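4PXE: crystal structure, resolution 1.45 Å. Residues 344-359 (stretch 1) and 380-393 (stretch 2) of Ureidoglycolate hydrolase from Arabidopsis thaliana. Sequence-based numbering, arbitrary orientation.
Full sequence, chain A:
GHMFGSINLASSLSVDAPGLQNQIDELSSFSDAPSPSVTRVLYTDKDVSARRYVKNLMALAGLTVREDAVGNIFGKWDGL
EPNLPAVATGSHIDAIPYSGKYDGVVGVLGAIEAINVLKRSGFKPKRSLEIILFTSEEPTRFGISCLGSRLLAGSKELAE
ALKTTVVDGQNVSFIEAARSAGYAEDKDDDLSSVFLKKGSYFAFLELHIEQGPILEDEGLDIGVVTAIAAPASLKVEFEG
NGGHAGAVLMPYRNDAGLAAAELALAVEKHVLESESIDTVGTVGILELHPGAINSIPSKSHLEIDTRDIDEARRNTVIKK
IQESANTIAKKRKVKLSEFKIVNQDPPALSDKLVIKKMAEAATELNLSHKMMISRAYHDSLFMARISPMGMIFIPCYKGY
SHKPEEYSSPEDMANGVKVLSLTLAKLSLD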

# COMPACT_ATOMS: atom_id res chain seq x y z
N GLN A 344 -20.26 6.09 13.49
CA GLN A 344 -20.72 7.46 13.50
C GLN A 344 -21.27 7.68 14.89
O GLN A 344 -22.44 7.44 15.15
CB GLN A 344 -21.82 7.65 12.45
CG GLN A 344 -22.26 9.07 12.24
CD GLN A 344 -23.25 9.20 11.10
OE1 GLN A 344 -23.57 8.21 10.43
NE2 GLN A 344 -23.74 10.41 10.86
N ASP A 345 -20.39 8.09 15.80
CA ASP A 345 -20.72 8.07 17.22
C ASP A 345 -21.00 9.47 17.73
O ASP A 345 -20.46 10.44 17.23
CB ASP A 345 -19.55 7.46 18.00
CG ASP A 345 -19.20 6.07 17.50
OD1 ASP A 345 -18.05 5.88 17.05
OD2 ASP A 345 -20.07 5.17 17.56
N PRO A 346 -21.87 9.58 18.75
CA PRO A 346 -22.16 10.87 19.37
C PRO A 346 -21.02 11.31 20.28
O PRO A 346 -20.19 10.49 20.67
CB PRO A 346 -23.41 10.58 20.19
CG PRO A 346 -23.30 9.13 20.54
CD PRO A 346 -22.68 8.49 19.32
N PRO A 347 -20.97 12.60 20.61
CA PRO A 347 -20.01 13.05 21.62
C PRO A 347 -20.47 12.59 23.00
O PRO A 347 -21.62 12.16 23.15
CB PRO A 347 -20.09 14.57 21.52
CG PRO A 347 -21.48 14.84 21.04
CD PRO A 347 -21.85 13.69 20.15
N ALA A 348 -19.59 12.64 23.99
CA ALA A 348 -20.01 12.37 25.36
C ALA A 348 -19.63 13.51 26.29
O ALA A 348 -18.65 14.21 26.06
CB ALA A 348 -19.44 11.06 25.87
N LEU A 349 -20.41 13.67 27.35
CA LEU A 349 -20.12 14.65 28.39
C LEU A 349 -19.57 13.94 29.62
O LEU A 349 -20.06 12.89 30.02
CB LEU A 349 -21.40 15.40 28.78
CG LEU A 349 -21.98 16.40 27.78
CD1 LEU A 349 -23.36 16.87 28.24
CD2 LEU A 349 -21.05 17.59 27.61
N SER A 350 -18.53 14.52 30.23
CA SER A 350 -18.05 13.99 31.50
C SER A 350 -19.05 14.26 32.62
O SER A 350 -19.79 15.24 32.57
CB SER A 350 -16.72 14.64 31.87
OG SER A 350 -15.82 14.49 30.79
N ASP A 351 -19.07 13.38 33.60
CA ASP A 351 -19.97 13.51 34.74
C ASP A 351 -19.57 14.72 35.59
O ASP A 351 -18.39 14.94 35.87
CB ASP A 351 -19.94 12.23 35.56
CG ASP A 351 -20.84 12.29 36.77
OD1 ASP A 351 -20.39 12.80 37.82
OD2 ASP A 351 -22.00 11.84 36.66
N LYS A 352 -20.56 15.50 36.00
CA LYS A 352 -20.29 16.75 36.70
C LYS A 352 -19.67 16.58 38.09
O LYS A 352 -18.88 17.41 38.52
CB LYS A 352 -21.55 17.62 36.77
CG LYS A 352 -22.13 17.96 35.40
CD LYS A 352 -21.11 18.63 34.49
CE LYS A 352 -21.76 19.09 33.19
NZ LYS A 352 -20.76 19.73 32.29
N LEU A 353 -20.01 15.50 38.78
CA LEU A 353 -19.41 15.25 40.09
C LEU A 353 -18.00 14.69 39.94
O LEU A 353 -17.16 14.88 40.81
CB LEU A 353 -20.28 14.34 40.95
CG LEU A 353 -21.67 14.91 41.25
CD1 LEU A 353 -22.41 14.02 42.22
CD2 LEU A 353 -21.60 16.36 41.76
N VAL A 354 -17.74 13.99 38.84
CA VAL A 354 -16.39 13.50 38.58
C VAL A 354 -15.46 14.67 38.28
O VAL A 354 -14.35 14.74 38.83
CB VAL A 354 -16.36 12.45 37.45
CG1 VAL A 354 -14.91 12.16 37.03
CG2 VAL A 354 -17.08 11.18 37.91
N ILE A 355 -15.93 15.59 37.44
CA ILE A 355 -15.23 16.83 37.15
C ILE A 355 -14.91 17.58 38.43
O ILE A 355 -13.79 18.05 38.63
CB ILE A 355 -16.09 17.74 36.25
CG1 ILE A 355 -16.15 17.17 34.83
CG2 ILE A 355 -15.56 19.18 36.27
CD1 ILE A 355 -17.18 17.84 33.94
N LYS A 356 -15.90 17.68 39.30
CA LYS A 356 -15.76 18.38 40.57
C LYS A 356 -14.62 17.78 41.39
O LYS A 356 -13.77 18.52 41.89
CB LYS A 356 -17.08 18.29 41.34
CG LYS A 356 -17.06 18.97 42.70
CD LYS A 356 -18.42 18.77 43.38
CE LYS A 356 -18.52 19.50 44.70
NZ LYS A 356 -17.70 18.87 45.76
N LYS A 357 -14.61 16.46 41.53
CA LYS A 357 -13.60 15.78 42.34
C LYS A 357 -12.20 15.96 41.74
O LYS A 357 -11.23 16.17 42.47
CB LYS A 357 -13.89 14.28 42.46
CG LYS A 357 -15.03 13.90 43.38
CD LYS A 357 -14.64 14.01 44.85
CE LYS A 357 -15.72 13.37 45.71
NZ LYS A 357 -15.74 13.97 47.06
N MET A 358 -12.11 15.86 40.42
CA MET A 358 -10.83 16.05 39.74
C MET A 358 -10.26 17.46 39.94
O MET A 358 -9.07 17.63 40.22
CB MET A 358 -10.97 15.75 38.24
CG MET A 358 -11.17 14.28 37.88
SD MET A 358 -11.22 14.10 36.09
CE MET A 358 -10.24 15.49 35.75
N ALA A 359 -11.11 18.47 39.80
CA ALA A 359 -10.69 19.84 40.01
C ALA A 359 -10.26 20.09 41.46
O ALA A 359 -9.26 20.76 41.71
CB ALA A 359 -11.78 20.81 39.59
N SER A 380 -12.85 6.27 27.24
CA SER A 380 -13.77 7.05 28.06
C SER A 380 -15.08 7.37 27.32
O SER A 380 -16.13 7.49 27.95
CB SER A 380 -13.09 8.35 28.50
OG SER A 380 -12.08 8.11 29.46
N LEU A 381 -15.02 7.51 26.00
CA LEU A 381 -16.20 7.86 25.22
C LEU A 381 -17.28 6.79 25.39
O LEU A 381 -18.48 7.10 25.49
CB LEU A 381 -15.83 8.00 23.73
CG LEU A 381 -16.97 8.33 22.77
CD1 LEU A 381 -17.62 9.64 23.14
CD2 LEU A 381 -16.44 8.39 21.35
N PHE A 382 -16.86 5.53 25.44
CA PHE A 382 -17.81 4.42 25.57
C PHE A 382 -18.07 3.99 27.01
O PHE A 382 -19.19 3.56 27.35
CB PHE A 382 -17.38 3.27 24.66
CG PHE A 382 -17.36 3.67 23.22
CD1 PHE A 382 -18.54 3.72 22.50
CD2 PHE A 382 -16.19 4.12 22.62
CE1 PHE A 382 -18.55 4.15 21.19
CE2 PHE A 382 -16.20 4.55 21.31
CZ PHE A 382 -17.37 4.57 20.60
N MET A 383 -17.06 4.14 27.87
CA MET A 383 -17.26 3.90 29.30
C MET A 383 -18.33 4.82 29.86
O MET A 383 -19.02 4.46 30.82
CB MET A 383 -15.94 4.05 30.07
CG MET A 383 -14.92 2.96 29.77
SD MET A 383 -15.54 1.27 30.05
CE MET A 383 -15.58 1.22 31.84
N ALA A 384 -18.47 6.00 29.27
CA ALA A 384 -19.49 6.98 29.67
C ALA A 384 -20.91 6.43 29.54
O ALA A 384 -21.85 6.94 30.17
CB ALA A 384 -19.35 8.27 28.87
N ARG A 385 -21.08 5.40 28.72
CA ARG A 385 -22.39 4.77 28.55
C ARG A 385 -22.73 3.82 29.70
O ARG A 385 -23.89 3.44 29.88
CB ARG A 385 -22.44 4.03 27.21
CG ARG A 385 -22.16 4.91 26.02
CD ARG A 385 -22.29 4.14 24.73
NE ARG A 385 -22.01 4.99 23.59
CZ ARG A 385 -22.26 4.64 22.33
NH1 ARG A 385 -22.79 3.45 22.07
NH2 ARG A 385 -21.99 5.48 21.34
N ILE A 386 -21.71 3.46 30.49
CA ILE A 386 -21.80 2.45 31.54
C ILE A 386 -21.75 3.10 32.92
O ILE A 386 -22.36 2.62 33.88
CB ILE A 386 -20.62 1.45 31.44
CG1 ILE A 386 -20.75 0.59 30.19
CG2 ILE A 386 -20.55 0.54 32.67
CD1 ILE A 386 -22.08 -0.14 30.12
N SER A 387 -21.00 4.19 33.03
CA SER A 387 -20.83 4.84 34.33
C SER A 387 -20.41 6.30 34.17
O SER A 387 -19.98 6.71 33.08
CB SER A 387 -19.81 4.08 35.17
OG SER A 387 -18.50 4.31 34.71
N PRO A 388 -20.57 7.09 35.23
CA PRO A 388 -20.04 8.45 35.25
C PRO A 388 -18.57 8.44 34.83
O PRO A 388 -17.81 7.59 35.29
CB PRO A 388 -20.17 8.85 36.72
CG PRO A 388 -21.42 8.13 37.15
CD PRO A 388 -21.37 6.80 36.44
N MET A 389 -18.19 9.36 33.95
CA MET A 389 -16.85 9.35 33.37
C MET A 389 -16.16 10.69 33.55
O MET A 389 -16.80 11.74 33.60
CB MET A 389 -16.97 9.00 31.88
CG MET A 389 -15.69 9.14 31.03
SD MET A 389 -15.33 10.82 30.47
CE MET A 389 -16.61 11.09 29.24
N GLY A 390 -14.83 10.66 33.62
CA GLY A 390 -14.05 11.87 33.49
C GLY A 390 -12.67 11.53 32.96
O GLY A 390 -12.27 10.36 32.98
N MET A 391 -11.96 12.55 32.49
CA MET A 391 -10.58 12.37 32.04
C MET A 391 -9.68 13.44 32.63
O MET A 391 -10.08 14.60 32.76
CB MET A 391 -10.46 12.42 30.52
CG MET A 391 -11.27 11.38 29.76
SD MET A 391 -10.81 11.36 28.01
CE MET A 391 -9.14 10.70 28.15
N ILE A 392 -8.45 13.04 32.96
CA ILE A 392 -7.40 13.96 33.36
C ILE A 392 -6.41 14.06 32.20
O ILE A 392 -5.81 13.04 31.83
CB ILE A 392 -6.65 13.39 34.57
CG1 ILE A 392 -7.60 13.17 35.75
CG2 ILE A 392 -5.51 14.31 35.00
CD1 ILE A 392 -7.03 12.26 36.79
N PHE A 393 -6.23 15.25 31.64
CA PHE A 393 -5.18 15.51 30.64
C PHE A 393 -3.91 16.04 31.31
O PHE A 393 -3.98 16.85 32.25
CB PHE A 393 -5.64 16.56 29.63
CG PHE A 393 -6.45 16.04 28.47
CD1 PHE A 393 -6.59 14.67 28.21
CD2 PHE A 393 -7.05 16.95 27.63
CE1 PHE A 393 -7.35 14.25 27.09
CE2 PHE A 393 -7.79 16.54 26.52
CZ PHE A 393 -7.93 15.19 26.27
O HOH W 1 -22.51 4.99 18.60
O HOH W 2 -20.28 7.89 21.37
O HOH W 3 -20.10 10.71 32.25

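One direct hydrogen bond joins the stretches: D351 N donates to M389 O at 2.8 Å with an N-H...O angle of 156°. D351 is also the N-cap of helix 352-359. Its chi1 of 179° (t) places OD1 to accept from V354 N (3.1 Å, 146°) and, weakly, from L353 N (2.9 Å, 128°), so two of the first turn's free amides, those of L353 and V354, have an acceptor while D351's own amide reaches the strand.

Water supplies the remaining polar links. Water 3 donates to L349 O (3.1 Å) and accepts from M389 N (2.9 Å), satisfying two backbone groups too far apart to pair directly. R385, extended through chi2 and chi3, brings NH2 to two waters: water 1 (2.8 Å), which donates to D345 OD2 (2.7 Å), and water 2 (3.0 Å), which donates to P346 O (2.7 Å). D345 OD2 and R385 NH2 lie 4.3 Å apart, beyond a salt bridge, so water mediates between the charges.

Together the stretches bury 663 Å², both sides summed, and apolar side chains contribute close contacts. A348 CB meets L381 CD1 at 3.6 Å and A384 CB at 4.1 Å. G390 suits the close helix approach: an ideal CB would sit 2.4 Å from V354 CG1, a clash. Farther along, M358 CE packs 3.5 Å from I392 CG1.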